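Local coordinates for RabGDI protein (Plasmodium falciparum 3D7, PDB 3P1W) that probably acts as a Rab GDP-dissociation inhibitor, binding GDP-loaded Rab GTPases and regulating their cycling between membranes and cytosol in vesicle transport, at residues V23-T28 with G37-Y42; G29-I34 with N444-I449; L215-D220 with D434-F439; Q347-Q352 with K358-I363. All coordinates share one frame; numbering follows the deposited sequence.

Contact 1 of 4, residues V23-T28 with G37-Y42; sequences VIILGT and GLLSHY
V23 and I25 meet L39 inside a beta-alpha-beta unit of Rossmann type. Strand 20-26 runs into helix 30-41, which leads on to strand 46-49. One methyl carries the contact: L39 CD1. It is anti to CA (chi2 163°) and is the branch that meets the strand; L39 CD2 is not among the touching atoms. V23 and L39 cross at about a right angle. L39 CD1 settles against the branched end of the valine, 4.0 Å from V23 CG1 and 4.1 Å from V23 CG2. V23 CB is about as near, 4.0 Å from the same L39 CD1. I25, two residues on, has its side chain on the same side of the strand. It approaches L39 tip to tip, methyl against methyl. The packing is entirely apolar and buried. I46 and I307 of the flanking strands also touch L39, and W450 and W454 cover it from helix 440-454. I25 has an unusual chi2 of 93°, which swings its CD1 to 4.0 Å from L39 CD1.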
loop_
_atom_site.group_PDB
_atom_site.type_symbol
_atom_site.label_atom_id
_atom_site.label_comp_id
_atom_site.label_asym_id
_atom_site.label_seq_id
_atom_site.Cartn_x
_atom_site.Cartn_y
_atom_site.Cartn_z
ATOM N N VAL A 23 18.610 3.996 -18.191
ATOM C CA VAL A 23 17.387 3.224 -17.961
ATOM C C VAL A 23 16.236 3.897 -18.697
ATOM O O VAL A 23 16.093 5.122 -18.651
ATOM C CB VAL A 23 17.051 3.118 -16.463
ATOM C CG1 VAL A 23 15.844 2.185 -16.230
ATOM C CG2 VAL A 23 18.252 2.608 -15.670
ATOM N N ILE A 24 15.433 3.096 -19.393
ATOM C CA ILE A 24 14.135 3.559 -19.889
ATOM C C ILE A 24 13.047 2.901 -19.007
ATOM O O ILE A 24 13.089 1.702 -18.708
ATOM C CB ILE A 24 13.911 3.247 -21.374
ATOM C CG1 ILE A 24 14.941 3.980 -22.240
ATOM C CG2 ILE A 24 12.482 3.632 -21.820
ATOM C CD1 ILE A 24 14.856 3.622 -23.713
ATOM N N ILE A 25 12.099 3.719 -18.585
ATOM C CA ILE A 25 11.062 3.289 -17.660
ATOM C C ILE A 25 9.745 3.373 -18.391
ATOM O O ILE A 25 9.458 4.399 -18.993
ATOM C CB ILE A 25 11.052 4.146 -16.349
ATOM C CG1 ILE A 25 12.353 3.990 -15.548
ATOM C CG2 ILE A 25 9.919 3.674 -15.420
ATOM C CD1 ILE A 25 13.420 5.031 -15.840
ATOM N N LEU A 26 8.944 2.297 -18.360
ATOM C CA LEU A 26 7.699 2.249 -19.089
ATOM C C LEU A 26 6.567 2.132 -18.067
ATOM O O LEU A 26 6.559 1.191 -17.279
ATOM C CB LEU A 26 7.682 1.060 -20.041
ATOM C CG LEU A 26 8.872 0.954 -21.001
ATOM C CD1 LEU A 26 8.713 -0.290 -21.847
ATOM C CD2 LEU A 26 8.994 2.191 -21.863
ATOM N N GLY A 27 5.644 3.093 -18.096
ATOM C CA GLY A 27 4.534 3.187 -17.140
ATOM C C GLY A 27 4.864 4.264 -16.125
ATOM O O GLY A 27 6.039 4.438 -15.779
ATOM N N THR A 28 3.848 5.005 -15.673
ATOM C CA THR A 28 4.011 5.974 -14.593
ATOM C C THR A 28 3.207 5.585 -13.324
ATOM O O THR A 28 2.838 6.454 -12.535
ATOM C CB THR A 28 3.731 7.424 -15.045
ATOM O OG1 THR A 28 2.421 7.542 -15.611
ATOM C CG2 THR A 28 4.799 7.871 -16.130
ATOM N N GLY A 37 12.670 8.590 -9.808
ATOM C CA GLY A 37 13.152 9.587 -8.857
ATOM C C GLY A 37 14.498 9.223 -8.261
ATOM O O GLY A 37 15.432 10.035 -8.280
ATOM N N LEU A 38 14.604 7.994 -7.762
ATOM C CA LEU A 38 15.866 7.468 -7.237
ATOM C C LEU A 38 16.989 7.416 -8.282
ATOM O O LEU A 38 18.151 7.753 -7.972
ATOM C CB LEU A 38 15.647 6.069 -6.665
ATOM C CG LEU A 38 14.827 6.013 -5.369
ATOM C CD1 LEU A 38 14.453 4.577 -5.072
ATOM C CD2 LEU A 38 15.634 6.633 -4.221
ATOM N N LEU A 39 16.669 6.977 -9.505
ATOM C CA LEU A 39 17.673 6.952 -10.593
ATOM C C LEU A 39 18.169 8.360 -10.928
ATOM O O LEU A 39 19.380 8.594 -11.052
ATOM C CB LEU A 39 17.094 6.285 -11.846
ATOM C CG LEU A 39 16.869 4.776 -11.700
ATOM C CD1 LEU A 39 15.908 4.187 -12.769
ATOM C CD2 LEU A 39 18.187 4.056 -11.681
ATOM N N SER A 40 17.233 9.291 -11.085
ATOM C CA SER A 40 17.566 10.687 -11.368
ATOM C C SER A 40 18.364 11.304 -10.215
ATOM O O SER A 40 19.308 12.078 -10.431
ATOM C CB SER A 40 16.278 11.483 -11.656
ATOM O OG SER A 40 16.532 12.872 -11.825
ATOM N N HIS A 41 17.994 10.966 -8.980
ATOM C CA HIS A 41 18.733 11.463 -7.815
ATOM C C HIS A 41 20.193 10.986 -7.794
ATOM O O HIS A 41 21.104 11.764 -7.453
ATOM C CB HIS A 41 18.029 11.062 -6.518
ATOM C CG HIS A 41 18.736 11.513 -5.280
ATOM N ND1 HIS A 41 19.534 10.672 -4.529
ATOM C CD2 HIS A 41 18.768 12.716 -4.658
ATOM C CE1 HIS A 41 20.021 11.337 -3.497
ATOM N NE2 HIS A 41 19.570 12.578 -3.551
ATOM N N TYR A 42 20.426 9.725 -8.161
ATOM C CA TYR A 42 21.779 9.156 -8.147
ATOM C C TYR A 42 22.511 9.343 -9.490
ATOM O O TYR A 42 23.445 8.608 -9.806
ATOM C CB TYR A 42 21.750 7.673 -7.742
ATOM C CG TYR A 42 21.573 7.442 -6.254
ATOM C CD1 TYR A 42 20.335 7.090 -5.724
ATOM C CD2 TYR A 42 22.651 7.574 -5.371
ATOM C CE1 TYR A 42 20.167 6.869 -4.358
ATOM C CE2 TYR A 42 22.490 7.364 -4.001
ATOM C CZ TYR A 42 21.244 7.008 -3.501
ATOM O OH TYR A 42 21.067 6.794 -2.149
#

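Contact 2 of 4, residues G29-I34 with N444-I449; sequences GLKECI and NDLLQI
D445 holds CG anti to its backbone N (chi1 -179°), and K31 stretches its chain fully beyond CG, which puts K31 NZ at the aspartate. The two side chains cross at about a right angle and form a salt bridge, with K31 NZ 2.8 Å from D445 OD2. The ammonium comes from above the carboxylate, 39° out of its plane. Three partners, D445 OD2, S431 O and the Y433 ring, meet the lysine, the last in a cation-pi contact. D445 OD2 also accepts from S431 N. L446, with CG between its backbone N and carbonyl carbon, turns CD2 to the I34 side chain, which it crosses at about a right angle. L446 CD2 lies 3.7 Å from I34 CG2 and 3.8 Å from I34 CD1. L446 CD2 is also 4.2 Å from K31 CA. The axes of the helical segments 30-34 and 444-449 come within 10.1 Å and cross at -44°. This is helix-helix packing with a largely buried salt bridge, between the first helix of the Rossmann-type unit and helix 440-454. Helix 101-108 packs on I34 and L446 through I105. Helix 257-268 touches I34 through F262, and the chain after strand 427-429 supplies S431 and Y433.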
loop_
_atom_site.group_PDB
_atom_site.type_symbol
_atom_site.label_atom_id
_atom_site.label_comp_id
_atom_site.label_asym_id
_atom_site.label_seq_id
_atom_site.Cartn_x
_atom_site.Cartn_y
_atom_site.Cartn_z
ATOM N N GLY A 29 3.058 4.279 -13.097
ATOM C CA GLY A 29 2.571 3.777 -11.809
ATOM C C GLY A 29 3.522 4.293 -10.751
ATOM O O GLY A 29 4.659 4.725 -11.052
ATOM N N LEU A 30 3.053 4.280 -9.515
ATOM C CA LEU A 30 3.797 4.801 -8.385
ATOM C C LEU A 30 5.185 4.196 -8.272
ATOM O O LEU A 30 6.173 4.932 -8.132
ATOM C CB LEU A 30 2.993 4.594 -7.077
ATOM C CG LEU A 30 1.727 5.445 -6.966
ATOM C CD1 LEU A 30 0.957 5.036 -5.695
ATOM C CD2 LEU A 30 2.056 6.938 -6.970
ATOM N N LYS A 31 5.301 2.877 -8.379
ATOM C CA LYS A 31 6.621 2.245 -8.278
ATOM C C LYS A 31 7.608 2.769 -9.348
ATOM O O LYS A 31 8.768 3.069 -9.042
ATOM C CB LYS A 31 6.520 0.739 -8.406
ATOM C CG LYS A 31 5.820 0.003 -7.226
ATOM C CD LYS A 31 5.585 -1.448 -7.630
ATOM C CE LYS A 31 4.905 -2.258 -6.589
ATOM N NZ LYS A 31 4.879 -3.704 -6.933
ATOM N N GLU A 32 7.130 2.878 -10.578
ATOM C CA GLU A 32 7.965 3.389 -11.688
ATOM C C GLU A 32 8.431 4.828 -11.433
ATOM O O GLU A 32 9.601 5.177 -11.683
ATOM C CB GLU A 32 7.208 3.300 -13.002
ATOM C CG GLU A 32 7.266 1.911 -13.676
ATOM C CD GLU A 32 6.355 0.857 -13.024
ATOM O OE1 GLU A 32 5.343 1.243 -12.405
ATOM O OE2 GLU A 32 6.660 -0.352 -13.136
ATOM N N CYS A 33 7.507 5.664 -10.966
ATOM C CA CYS A 33 7.819 7.056 -10.652
ATOM C C CYS A 33 8.866 7.174 -9.533
ATOM O O CYS A 33 9.849 7.945 -9.644
ATOM C CB CYS A 33 6.567 7.786 -10.259
ATOM S SG CYS A 33 5.441 8.025 -11.616
ATOM N N ILE A 34 8.678 6.392 -8.471
ATOM C CA ILE A 34 9.616 6.384 -7.332
ATOM C C ILE A 34 11.018 5.926 -7.756
ATOM O O ILE A 34 12.045 6.574 -7.415
ATOM C CB ILE A 34 9.065 5.499 -6.155
ATOM C CG1 ILE A 34 7.771 6.109 -5.610
ATOM C CG2 ILE A 34 10.113 5.349 -5.074
ATOM C CD1 ILE A 34 6.873 5.151 -4.759
ATOM N N ASN A 444 8.658 -2.525 -0.732
ATOM C CA ASN A 444 9.526 -3.707 -0.730
ATOM C C ASN A 444 9.891 -4.170 -2.142
ATOM O O ASN A 444 11.060 -4.478 -2.418
ATOM C CB ASN A 444 8.917 -4.874 0.021
ATOM C CG ASN A 444 8.858 -4.639 1.555
ATOM O OD1 ASN A 444 9.526 -3.765 2.088
ATOM N ND2 ASN A 444 8.037 -5.421 2.235
ATOM N N ASP A 445 8.896 -4.201 -3.027
ATOM C CA ASP A 445 9.133 -4.607 -4.410
ATOM C C ASP A 445 10.069 -3.642 -5.114
ATOM O O ASP A 445 11.021 -4.075 -5.747
ATOM C CB ASP A 445 7.816 -4.701 -5.181
ATOM C CG ASP A 445 8.010 -5.151 -6.635
ATOM O OD1 ASP A 445 8.690 -6.176 -6.868
ATOM O OD2 ASP A 445 7.464 -4.458 -7.527
ATOM N N LEU A 446 9.812 -2.339 -5.015
ATOM C CA LEU A 446 10.689 -1.371 -5.689
ATOM C C LEU A 446 12.088 -1.383 -5.090
ATOM O O LEU A 446 13.064 -1.258 -5.827
ATOM C CB LEU A 446 10.069 0.039 -5.763
ATOM C CG LEU A 446 9.976 0.931 -4.523
ATOM C CD1 LEU A 446 11.313 1.679 -4.364
ATOM C CD2 LEU A 446 8.822 1.936 -4.678
ATOM N N LEU A 447 12.199 -1.604 -3.780
ATOM C CA LEU A 447 13.527 -1.757 -3.164
ATOM C C LEU A 447 14.290 -2.986 -3.667
ATOM O O LEU A 447 15.502 -2.925 -3.855
ATOM C CB LEU A 447 13.433 -1.783 -1.645
ATOM C CG LEU A 447 13.123 -0.407 -1.051
ATOM C CD1 LEU A 447 12.909 -0.544 0.447
ATOM C CD2 LEU A 447 14.242 0.610 -1.355
ATOM N N GLN A 448 13.580 -4.097 -3.867
ATOM C CA GLN A 448 14.175 -5.314 -4.428
ATOM C C GLN A 448 14.657 -5.031 -5.860
ATOM O O GLN A 448 15.777 -5.396 -6.232
ATOM C CB GLN A 448 13.169 -6.478 -4.402
ATOM C CG GLN A 448 13.754 -7.882 -4.647
ATOM C CD GLN A 448 12.685 -8.981 -4.754
ATOM O OE1 GLN A 448 11.984 -9.099 -5.762
ATOM N NE2 GLN A 448 12.568 -9.788 -3.713
ATOM N N ILE A 449 13.833 -4.368 -6.664
ATOM C CA ILE A 449 14.262 -3.984 -8.013
ATOM C C ILE A 449 15.537 -3.120 -7.943
ATOM O O ILE A 449 16.533 -3.439 -8.614
ATOM C CB ILE A 449 13.150 -3.264 -8.782
ATOM C CG1 ILE A 449 12.031 -4.269 -9.109
ATOM C CG2 ILE A 449 13.729 -2.588 -10.039
ATOM C CD1 ILE A 449 10.761 -3.631 -9.677
#

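Contact 3 of 4, residues L215-D220 with D434-F439; sequences LYLNDD and DATSHF
L215 packs on the imidazole of H438, and L217 packs on T436. L215 CD2 lies 3.9 Å from H438 NE2, and L215 CB is 4.0 Å from H438 CE1. The leucine approaches the ring obliquely. L217 and T436 cross at about a right angle, methyl to methyl, with L217 CD2 3.6 Å from T436 CG2. With OG1 between the backbone N and the carbonyl carbon (chi1 60°), T436 turns CG2 to L217 and OG1 to its own loop. There T436 OG1 donates to D434 OD1 at 2.6 Å, using the syn lone pair of the carboxylate. T436 N donates to the same D434 OD1 at 2.9 Å, from 47° above the carboxylate plane. The second bond closes an Asx turn. K94 adds a salt bridge to D434 OD1 and a hydrogen bond to T436 O, so the turn is pinned from outside as well. D434 OD2 bonds T441 OG1. A second Asx turn shapes the other loop, where D220 N donates to N218 OD1 at 2.9 Å. F248 backs both L215 and H438, and Y362 touches L217 and T436. The contact joins two loops, one between helices 203-213 and 226-243, the other leading into helix 440-454. The first loop follows helix 203-213 of the helical domain and the second belongs with the sheets; the contact probably lies at the seam of the two domains of Rab GDIs.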
loop_
_atom_site.group_PDB
_atom_site.type_symbol
_atom_site.label_atom_id
_atom_site.label_comp_id
_atom_site.label_asym_id
_atom_site.label_seq_id
_atom_site.Cartn_x
_atom_site.Cartn_y
_atom_site.Cartn_z
ATOM N N LEU A 215 1.736 -5.424 11.081
ATOM C CA LEU A 215 1.335 -5.247 9.667
ATOM C C LEU A 215 1.758 -6.387 8.744
ATOM O O LEU A 215 2.018 -6.202 7.533
ATOM C CB LEU A 215 1.791 -3.883 9.139
ATOM C CG LEU A 215 1.193 -2.698 9.914
ATOM C CD1 LEU A 215 1.826 -1.404 9.410
ATOM C CD2 LEU A 215 -0.367 -2.631 9.853
ATOM N N TYR A 216 1.751 -7.587 9.306
ATOM C CA TYR A 216 2.015 -8.776 8.525
ATOM C C TYR A 216 0.736 -9.233 7.798
ATOM O O TYR A 216 -0.379 -8.858 8.160
ATOM C CB TYR A 216 2.488 -9.898 9.415
ATOM C CG TYR A 216 3.910 -9.791 9.948
ATOM C CD1 TYR A 216 5.005 -9.748 9.081
ATOM C CD2 TYR A 216 4.158 -9.836 11.323
ATOM C CE1 TYR A 216 6.331 -9.708 9.589
ATOM C CE2 TYR A 216 5.449 -9.797 11.827
ATOM C CZ TYR A 216 6.528 -9.732 10.961
ATOM O OH TYR A 216 7.800 -9.696 11.486
ATOM N N LEU A 217 0.932 -10.085 6.796
ATOM C CA LEU A 217 -0.144 -10.601 5.946
ATOM C C LEU A 217 -0.664 -11.962 6.386
ATOM O O LEU A 217 -1.723 -12.393 5.964
ATOM C CB LEU A 217 0.377 -10.720 4.510
ATOM C CG LEU A 217 1.075 -9.491 3.929
ATOM C CD1 LEU A 217 1.178 -9.644 2.415
ATOM C CD2 LEU A 217 0.359 -8.190 4.283
ATOM N N ASN A 218 0.118 -12.649 7.217
ATOM C CA ASN A 218 -0.219 -13.994 7.666
ATOM C C ASN A 218 0.559 -14.271 8.955
ATOM O O ASN A 218 1.281 -13.393 9.437
ATOM C CB ASN A 218 0.105 -15.016 6.570
ATOM C CG ASN A 218 1.581 -15.036 6.207
ATOM O OD1 ASN A 218 2.441 -15.117 7.078
ATOM N ND2 ASN A 218 1.882 -14.948 4.918
ATOM N N ASP A 219 0.437 -15.486 9.477
ATOM C CA ASP A 219 1.057 -15.830 10.761
ATOM C C ASP A 219 2.385 -16.594 10.656
ATOM O O ASP A 219 2.829 -17.172 11.652
ATOM C CB ASP A 219 0.053 -16.593 11.619
ATOM C CG ASP A 219 -1.147 -15.733 12.024
ATOM O OD1 ASP A 219 -1.065 -14.471 12.017
ATOM O OD2 ASP A 219 -2.187 -16.332 12.352
ATOM N N ASP A 220 3.053 -16.547 9.501
ATOM C CA ASP A 220 4.395 -17.175 9.357
ATOM C C ASP A 220 5.423 -16.586 10.335
ATOM O O ASP A 220 6.306 -17.304 10.817
ATOM C CB ASP A 220 4.929 -17.030 7.919
ATOM C CG ASP A 220 4.094 -17.796 6.886
ATOM O OD1 ASP A 220 3.199 -18.579 7.257
ATOM O OD2 ASP A 220 4.347 -17.608 5.690
ATOM N N ASP A 434 -0.791 -5.205 -4.649
ATOM C CA ASP A 434 -1.605 -6.183 -3.883
ATOM C C ASP A 434 -2.732 -5.515 -3.102
ATOM O O ASP A 434 -2.911 -4.287 -3.113
ATOM C CB ASP A 434 -0.686 -7.054 -3.004
ATOM C CG ASP A 434 -0.096 -6.302 -1.832
ATOM O OD1 ASP A 434 -0.655 -5.261 -1.412
ATOM O OD2 ASP A 434 0.934 -6.756 -1.289
ATOM N N ALA A 435 -3.546 -6.346 -2.442
ATOM C CA ALA A 435 -4.730 -5.883 -1.759
ATOM C C ALA A 435 -4.458 -5.036 -0.508
ATOM O O ALA A 435 -5.394 -4.434 0.010
ATOM C CB ALA A 435 -5.627 -7.109 -1.363
ATOM N N THR A 436 -3.224 -4.990 -0.004
ATOM C CA THR A 436 -2.996 -4.302 1.291
ATOM C C THR A 436 -3.394 -2.807 1.197
ATOM O O THR A 436 -3.272 -2.206 0.148
ATOM C CB THR A 436 -1.558 -4.448 1.788
ATOM O OG1 THR A 436 -0.632 -3.882 0.841
ATOM C CG2 THR A 436 -1.186 -5.945 1.986
ATOM N N SER A 437 -3.784 -2.228 2.319
ATOM C CA SER A 437 -4.310 -0.857 2.385
ATOM C C SER A 437 -3.183 0.138 2.705
ATOM O O SER A 437 -3.420 1.348 2.858
ATOM C CB SER A 437 -5.399 -0.828 3.453
ATOM O OG SER A 437 -4.935 -1.461 4.637
ATOM N N HIS A 438 -1.975 -0.390 2.862
ATOM C CA HIS A 438 -0.808 0.415 3.152
ATOM C C HIS A 438 0.286 0.081 2.156
ATOM O O HIS A 438 0.168 -0.879 1.347
ATOM C CB HIS A 438 -0.328 0.231 4.607
ATOM C CG HIS A 438 -0.263 -1.193 5.071
ATOM N ND1 HIS A 438 0.839 -1.996 4.867
ATOM C CD2 HIS A 438 -1.152 -1.946 5.765
ATOM C CE1 HIS A 438 0.618 -3.184 5.401
ATOM N NE2 HIS A 438 -0.587 -3.182 5.952
ATOM N N PHE A 439 1.382 0.834 2.218
ATOM C CA PHE A 439 2.308 0.887 1.077
ATOM C C PHE A 439 3.502 -0.080 1.167
ATOM O O PHE A 439 4.272 -0.219 0.205
ATOM C CB PHE A 439 2.817 2.324 0.920
ATOM C CG PHE A 439 3.019 2.760 -0.500
ATOM C CD1 PHE A 439 2.077 3.571 -1.115
ATOM C CD2 PHE A 439 4.196 2.443 -1.193
ATOM C CE1 PHE A 439 2.265 4.000 -2.422
ATOM C CE2 PHE A 439 4.393 2.843 -2.487
ATOM C CZ PHE A 439 3.430 3.616 -3.120
#

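Contact 4 of 4, residues Q347-Q352 with K358-I363; sequences QIIIPQ and KSDIYI
D360 and Q352 set two flat groups against each other, their carboxylate and amide planes 87° apart. D360 OD1 is gripped from opposite faces of its plane, by Q352 N at 2.9 Å and by Q352 NE2 at 3.1 Å. The NE2 bond is nearly straight, at 170°, and D360 OD1 lies in the amide plane. Q352 has CG between its backbone N and carbonyl carbon (chi1 64°), which folds the amide back over K358 and S359, ahead of the strand. A water accepts from Q352 NE2 and donates to K358 O. The other carboxylate oxygen, D360 OD2, bonds H211 ND1. The third flat group is the Y362 ring, with Y362 CD1 4.3 Å from I349 CG1. T436 and S437 also touch this side chain. I349 and Y362 share one face of the sheet; I348, I350, I361 and I363 point to the other. There I350 and I361 lie side by side, I350 CD1 being 4.1 Å from I361 CG2. I348 N bonds I363 O at 2.8 Å, and I363 N returns to I348 O. I350 N bonds I361 O at 2.8 Å, and I361 N returns to I350 O. I349 and Y362 form the non-hydrogen-bonded pair between them. This is an antiparallel beta hairpin of the large mixed sheet, its loop end closed by the D360 carboxylate, which takes the backbone N and the amide of Q352.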
loop_
_atom_site.group_PDB
_atom_site.type_symbol
_atom_site.label_atom_id
_atom_site.label_comp_id
_atom_site.label_asym_id
_atom_site.label_seq_id
_atom_site.Cartn_x
_atom_site.Cartn_y
_atom_site.Cartn_z
ATOM N N GLN A 347 -8.378 3.471 8.308
ATOM C CA GLN A 347 -7.985 2.166 7.781
ATOM C C GLN A 347 -8.614 1.087 8.677
ATOM O O GLN A 347 -8.578 1.202 9.924
ATOM C CB GLN A 347 -6.464 2.017 7.815
ATOM C CG GLN A 347 -5.923 0.660 7.281
ATOM C CD GLN A 347 -4.398 0.651 7.169
ATOM O OE1 GLN A 347 -3.818 0.042 6.263
ATOM N NE2 GLN A 347 -3.752 1.355 8.071
ATOM N N ILE A 348 -9.209 0.076 8.057
ATOM C CA ILE A 348 -9.728 -1.088 8.745
ATOM C C ILE A 348 -9.047 -2.319 8.198
ATOM O O ILE A 348 -9.069 -2.557 6.993
ATOM C CB ILE A 348 -11.261 -1.244 8.564
ATOM C CG1 ILE A 348 -12.030 -0.002 9.047
ATOM C CG2 ILE A 348 -11.788 -2.500 9.261
ATOM C CD1 ILE A 348 -13.476 0.042 8.541
ATOM N N ILE A 349 -8.370 -3.041 9.070
ATOM C CA ILE A 349 -7.710 -4.273 8.741
ATOM C C ILE A 349 -8.592 -5.419 9.220
ATOM O O ILE A 349 -8.934 -5.500 10.419
ATOM C CB ILE A 349 -6.304 -4.327 9.356
ATOM C CG1 ILE A 349 -5.433 -3.235 8.720
ATOM C CG2 ILE A 349 -5.663 -5.743 9.183
ATOM C CD1 ILE A 349 -4.074 -2.991 9.377
ATOM N N ILE A 350 -8.932 -6.312 8.300
ATOM C CA ILE A 350 -9.750 -7.493 8.646
ATOM C C ILE A 350 -8.911 -8.780 8.579
ATOM O O ILE A 350 -8.614 -9.288 7.476
ATOM C CB ILE A 350 -10.978 -7.627 7.752
ATOM C CG1 ILE A 350 -11.776 -6.313 7.691
ATOM C CG2 ILE A 350 -11.853 -8.854 8.264
ATOM C CD1 ILE A 350 -12.965 -6.328 6.702
ATOM N N PRO A 351 -8.499 -9.294 9.753
ATOM C CA PRO A 351 -7.667 -10.494 9.748
ATOM C C PRO A 351 -8.418 -11.666 9.134
ATOM O O PRO A 351 -9.608 -11.842 9.380
ATOM C CB PRO A 351 -7.343 -10.712 11.222
ATOM C CG PRO A 351 -7.491 -9.366 11.838
ATOM C CD PRO A 351 -8.555 -8.663 11.088
ATOM N N GLN A 352 -7.715 -12.434 8.314
ATOM C CA GLN A 352 -8.324 -13.492 7.516
ATOM C C GLN A 352 -9.166 -14.508 8.324
ATOM O O GLN A 352 -10.221 -14.962 7.849
ATOM C CB GLN A 352 -7.232 -14.179 6.688
ATOM C CG GLN A 352 -6.162 -14.906 7.541
ATOM C CD GLN A 352 -4.935 -15.235 6.760
ATOM O OE1 GLN A 352 -4.653 -16.404 6.535
ATOM N NE2 GLN A 352 -4.207 -14.216 6.308
ATOM N N LYS A 358 -8.331 -17.157 3.644
ATOM C CA LYS A 358 -6.891 -17.399 3.689
ATOM C C LYS A 358 -6.074 -16.149 3.375
ATOM O O LYS A 358 -4.851 -16.216 3.201
ATOM C CB LYS A 358 -6.548 -18.501 2.690
ATOM C CG LYS A 358 -7.195 -19.860 2.961
ATOM C CD LYS A 358 -6.658 -20.523 4.199
ATOM C CE LYS A 358 -7.125 -21.989 4.314
ATOM N NZ LYS A 358 -7.538 -22.320 5.717
ATOM N N SER A 359 -6.734 -14.999 3.326
ATOM C CA SER A 359 -5.997 -13.737 3.131
ATOM C C SER A 359 -6.817 -12.578 3.680
ATOM O O SER A 359 -8.069 -12.619 3.671
ATOM C CB SER A 359 -5.659 -13.550 1.656
ATOM O OG SER A 359 -6.841 -13.446 0.849
ATOM N N ASP A 360 -6.134 -11.556 4.190
ATOM C CA ASP A 360 -6.823 -10.470 4.880
ATOM C C ASP A 360 -7.653 -9.617 3.892
ATOM O O ASP A 360 -7.388 -9.602 2.673
ATOM C CB ASP A 360 -5.836 -9.574 5.620
ATOM C CG ASP A 360 -5.165 -10.249 6.826
ATOM O OD1 ASP A 360 -5.327 -11.478 7.084
ATOM O OD2 ASP A 360 -4.433 -9.508 7.523
ATOM N N ILE A 361 -8.613 -8.889 4.427
ATOM C CA ILE A 361 -9.356 -7.878 3.661
ATOM C C ILE A 361 -9.118 -6.528 4.318
ATOM O O ILE A 361 -8.919 -6.449 5.549
ATOM C CB ILE A 361 -10.836 -8.255 3.533
ATOM C CG1 ILE A 361 -10.947 -9.564 2.713
ATOM C CG2 ILE A 361 -11.660 -7.139 2.907
ATOM C CD1 ILE A 361 -12.391 -10.083 2.477
ATOM N N TYR A 362 -9.113 -5.477 3.505
ATOM C CA TYR A 362 -8.758 -4.139 3.946
ATOM C C TYR A 362 -9.782 -3.115 3.478
ATOM O O TYR A 362 -10.362 -3.258 2.422
ATOM C CB TYR A 362 -7.377 -3.768 3.411
ATOM C CG TYR A 362 -6.297 -4.821 3.622
ATOM C CD1 TYR A 362 -5.431 -4.745 4.715
ATOM C CD2 TYR A 362 -6.150 -5.905 2.744
ATOM C CE1 TYR A 362 -4.440 -5.689 4.922
ATOM C CE2 TYR A 362 -5.165 -6.871 2.946
ATOM C CZ TYR A 362 -4.312 -6.759 4.028
ATOM O OH TYR A 362 -3.348 -7.700 4.252
ATOM N N ILE A 363 -9.993 -2.069 4.277
ATOM C CA ILE A 363 -10.867 -0.965 3.895
ATOM C C ILE A 363 -10.176 0.351 4.238
ATOM O O ILE A 363 -9.788 0.560 5.395
ATOM C CB ILE A 363 -12.228 -0.993 4.597
ATOM C CG1 ILE A 363 -12.865 -2.374 4.523
ATOM C CG2 ILE A 363 -13.116 0.132 4.069
ATOM C CD1 ILE A 363 -14.237 -2.533 5.256
HETATM O O HOH W 1 -2.520 -15.029 3.767
#

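Contacts 1 and 2 share helix 30-41 and touch each other. Contact 1 packs the helix on its own beta-alpha-beta unit by methyls alone. Contact 2 ties it to helix 440-454, far along the chain, with a salt bridge beside apolar packing. Contacts 3 and 4 also touch, their centres about 8 Å apart, with a probable S437-Q347 hydrogen bond between them. Contact 4 depends mostly on backbone bonds, contact 3 on side-chain packing, with T436 fixed by an Asx turn at D434. F439 packs on L30 and I34, linking contact 3 to contact 2. All four are largely buried; L217 and K358 are the exposed participants of contacts 3 and 4.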